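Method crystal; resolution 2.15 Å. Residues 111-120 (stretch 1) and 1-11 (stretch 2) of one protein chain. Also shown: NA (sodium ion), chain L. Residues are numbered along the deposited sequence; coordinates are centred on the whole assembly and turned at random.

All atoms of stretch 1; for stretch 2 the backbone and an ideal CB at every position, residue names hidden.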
# COMPACT_ATOMS: atom_id res chain seq x y z
N ARG A 111 -0.07 -38.95 -9.77
CA ARG A 111 0.24 -38.07 -10.89
C ARG A 111 0.94 -38.81 -12.02
O ARG A 111 1.60 -39.82 -11.80
CB ARG A 111 1.13 -36.93 -10.40
CG ARG A 111 0.52 -36.10 -9.28
CD ARG A 111 -0.73 -35.38 -9.76
NE ARG A 111 -0.44 -34.56 -10.93
CZ ARG A 111 0.06 -33.33 -10.89
NH1 ARG A 111 0.34 -32.77 -9.72
NH2 ARG A 111 0.29 -32.67 -12.01
N ASP A 112 0.80 -38.28 -13.23
CA ASP A 112 1.57 -38.77 -14.37
C ASP A 112 2.81 -37.89 -14.51
O ASP A 112 3.34 -37.39 -13.52
CB ASP A 112 0.73 -38.75 -15.65
CG ASP A 112 1.20 -39.77 -16.68
OD1 ASP A 112 2.39 -40.14 -16.67
OD2 ASP A 112 0.37 -40.19 -17.52
N SER A 113 3.26 -37.69 -15.74
CA SER A 113 4.47 -36.90 -15.99
C SER A 113 4.17 -35.47 -16.41
O SER A 113 3.08 -35.18 -16.92
CB SER A 113 5.35 -37.58 -17.04
OG SER A 113 4.67 -37.66 -18.28
N LEU A 114 5.13 -34.58 -16.20
CA LEU A 114 5.06 -33.21 -16.70
C LEU A 114 6.45 -32.68 -17.04
O LEU A 114 7.46 -33.24 -16.62
CB LEU A 114 4.35 -32.28 -15.70
CG LEU A 114 4.77 -32.23 -14.22
CD1 LEU A 114 6.12 -31.56 -14.01
CD2 LEU A 114 3.70 -31.52 -13.42
N THR A 115 6.50 -31.60 -17.82
CA THR A 115 7.77 -30.97 -18.15
C THR A 115 7.88 -29.62 -17.45
O THR A 115 7.00 -28.77 -17.59
CB THR A 115 7.94 -30.77 -19.67
OG1 THR A 115 7.88 -32.03 -20.33
CG2 THR A 115 9.29 -30.12 -19.97
N LEU A 116 8.96 -29.44 -16.69
CA LEU A 116 9.24 -28.16 -16.05
C LEU A 116 10.22 -27.36 -16.88
O LEU A 116 11.12 -27.92 -17.51
CB LEU A 116 9.80 -28.38 -14.65
CG LEU A 116 8.84 -28.97 -13.61
CD1 LEU A 116 9.55 -29.16 -12.28
CD2 LEU A 116 7.61 -28.09 -13.45
N SER A 117 10.05 -26.04 -16.89
CA SER A 117 10.94 -25.15 -17.61
C SER A 117 11.28 -23.92 -16.77
O SER A 117 10.42 -23.40 -16.05
CB SER A 117 10.32 -24.73 -18.94
OG SER A 117 11.10 -23.74 -19.58
N ILE A 118 12.53 -23.46 -16.86
CA ILE A 118 12.99 -22.32 -16.07
C ILE A 118 13.41 -21.18 -17.00
O ILE A 118 13.87 -21.42 -18.12
CB ILE A 118 14.15 -22.73 -15.13
CG1 ILE A 118 14.35 -21.70 -14.02
CG2 ILE A 118 15.45 -22.96 -15.91
CD1 ILE A 118 15.22 -22.19 -12.88
N ASP A 119 13.25 -19.94 -16.53
CA ASP A 119 13.51 -18.78 -17.38
C ASP A 119 14.84 -18.07 -17.10
O ASP A 119 15.01 -16.90 -17.46
CB ASP A 119 12.35 -17.77 -17.26
CG ASP A 119 12.25 -17.16 -15.88
OD1 ASP A 119 12.83 -17.72 -14.93
OD2 ASP A 119 11.58 -16.11 -15.75
N LEU A 120 15.78 -18.77 -16.47
CA LEU A 120 17.09 -18.20 -16.20
C LEU A 120 17.82 -17.91 -17.51
O LEU A 120 17.72 -18.68 -18.46
CB LEU A 120 17.92 -19.12 -15.29
CG LEU A 120 17.58 -19.06 -13.80
CD1 LEU A 120 18.30 -20.16 -13.03
CD2 LEU A 120 17.92 -17.70 -13.23
N UNK A 1 9.32 -17.17 -20.04
CA UNK A 1 9.17 -18.39 -20.82
C UNK A 1 7.75 -18.60 -21.31
O UNK A 1 6.79 -18.10 -20.71
CB UNK A 1 9.61 -19.60 -19.99
N UNK A 2 7.63 -19.33 -22.41
CA UNK A 2 6.36 -19.90 -22.83
C UNK A 2 6.35 -21.32 -22.29
O UNK A 2 7.42 -21.89 -22.05
CB UNK A 2 6.18 -19.86 -24.35
N UNK A 3 5.16 -21.91 -22.09
CA UNK A 3 5.11 -23.27 -21.54
C UNK A 3 5.86 -24.29 -22.40
O UNK A 3 5.76 -24.23 -23.63
CB UNK A 3 3.65 -23.71 -21.39
N UNK A 4 6.61 -25.20 -21.76
CA UNK A 4 7.36 -26.24 -22.47
C UNK A 4 6.43 -27.28 -23.10
O UNK A 4 5.23 -27.28 -22.84
CB UNK A 4 8.34 -26.93 -21.51
N UNK A 5 7.00 -28.16 -23.92
CA UNK A 5 6.21 -29.20 -24.57
C UNK A 5 5.88 -30.33 -23.60
O UNK A 5 6.65 -30.63 -22.69
CB UNK A 5 6.96 -29.75 -25.79
N UNK A 6 4.73 -30.96 -23.80
CA UNK A 6 4.31 -32.08 -22.96
C UNK A 6 5.20 -33.30 -23.18
O UNK A 6 5.66 -33.55 -24.29
CB UNK A 6 2.85 -32.44 -23.24
N UNK A 7 5.46 -34.06 -22.10
CA UNK A 7 6.24 -35.30 -22.18
C UNK A 7 5.49 -36.34 -23.01
O UNK A 7 4.29 -36.19 -23.22
CB UNK A 7 6.53 -35.85 -20.78
N UNK A 8 6.19 -37.39 -23.47
CA UNK A 8 5.51 -38.46 -24.21
C UNK A 8 4.46 -39.15 -23.35
O UNK A 8 4.64 -39.25 -22.13
CB UNK A 8 6.52 -39.49 -24.71
N UNK A 9 3.38 -39.60 -23.97
CA UNK A 9 2.30 -40.26 -23.24
C UNK A 9 2.74 -41.59 -22.62
O UNK A 9 3.45 -42.37 -23.25
CB UNK A 9 1.11 -40.50 -24.17
N UNK A 10 2.32 -41.83 -21.38
CA UNK A 10 2.64 -43.07 -20.69
C UNK A 10 1.80 -44.23 -21.23
O UNK A 10 0.64 -44.03 -21.59
CB UNK A 10 2.42 -42.91 -19.18
N UNK A 11 2.38 -45.44 -21.28
CA UNK A 11 1.67 -46.62 -21.79
C UNK A 11 0.44 -46.96 -20.95
O UNK A 11 0.51 -46.90 -19.72
CB UNK A 11 2.61 -47.82 -21.83
NA NA L . 1.80 -39.59 -7.91

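Stretch 2 runs nearly antiparallel to stretch 1, 163° apart end to end, with an extended backbone lacking regular helix or strand.

Position 1 has its ideal CB 4.3 Å from Asp119 CB and 4.4 Å from Ser117 OG. A flexible aliphatic or a polar chain would suit. The residue is Met1, whose CG packs 3.6 Å from Asp119 CB and 3.7 Å from Ile118 O; it is poorly ordered, with high B factors.

Positions 2 and 3 both direct CA-to-CB away, with nothing of stretch 1 within 5.5 Å of the ideal CB, so stretch 1 selects little. Phi of -96° makes proline less likely at 2, whereas -59° at 3 permits it. They are Ala2 and Pro3.

Position 4 points toward stretch 1: its ideal CB is 3.7 Å from Thr115 CG2 and 3.9 Å from Ser117 CB. These carbon neighbours favour a compact apolar group, and phi of -70° admits proline; alanine or valine would also be reasonable. Pro4 fills the site, its CG 3.3 Å from Thr115 O and 3.7 Å from Ser117 CB.

Positions 5 and 6 turn their CB atoms away. At 5 the backbone carbonyl lies within reach of Thr115 OG1, so almost any residue would serve; it is Ala5, whose O is hydrogen-bonded to Thr115 OG1 at 3.0 Å, although that hydroxyl proton has another acceptor within reach. At 6 the ideal CB has nothing of stretch 1 within 5.5 Å, so small or polar residues fit equally well; it is Ser6, its OG hydrogen-bonded elsewhere in the structure.

Position 7 again faces stretch 1, with its ideal CB 3.6 Å from Ser113 OG and 4.1 Å from Thr115 OG1. The two hydroxyls could suit a small polar residue, but the close quarters and phi of -65° also suit proline. Pro7 is found; its CG approaches Thr115 OG1 to 3.2 Å and Leu114 C to 3.4 Å.

Positions 8 and 9 point away and have phi of -62° and -66°, compatible with proline, alanine or many others. They are Pro8 and Ala9.

Position 10 points toward a carboxylate, its ideal CB 3.7 Å from Asp112 OD1. A short donor is favoured: serine or threonine. Ser10, chi1 m, donates from OG to Asp112 OD1 at 2.7 Å, an acceptor that also receives a weak hydrogen bond from Ser113 N at 2.8 Å.

Position 11 is out of reach, so stretch 1 offers no guidance; it is Pro11.

Stretch 2 (1-11) MAPPASPPASP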
# COMPACT_ATOMS: atom_id res chain seq x y z
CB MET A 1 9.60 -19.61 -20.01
CG MET A 1 11.10 -19.82 -19.88
SD MET A 1 11.92 -20.17 -21.44
CE MET A 1 12.82 -18.64 -21.70
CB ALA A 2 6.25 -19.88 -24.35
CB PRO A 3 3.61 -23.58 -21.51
CG PRO A 3 2.97 -22.60 -22.44
CD PRO A 3 3.81 -21.36 -22.34
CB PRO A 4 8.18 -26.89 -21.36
CG PRO A 4 7.38 -26.66 -20.12
CD PRO A 4 6.77 -25.30 -20.30
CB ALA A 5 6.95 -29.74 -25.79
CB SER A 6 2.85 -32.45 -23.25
OG SER A 6 1.99 -31.36 -22.99
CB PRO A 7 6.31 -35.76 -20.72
CG PRO A 7 6.02 -34.55 -19.90
CD PRO A 7 5.07 -33.74 -20.72
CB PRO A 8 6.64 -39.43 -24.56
CG PRO A 8 7.72 -39.14 -23.58
CD PRO A 8 7.64 -37.66 -23.33
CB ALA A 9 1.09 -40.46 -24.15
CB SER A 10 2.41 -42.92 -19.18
OG SER A 10 3.18 -41.84 -18.66
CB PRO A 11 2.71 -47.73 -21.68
CG PRO A 11 3.69 -47.26 -20.65
CD PRO A 11 3.74 -45.77 -20.84
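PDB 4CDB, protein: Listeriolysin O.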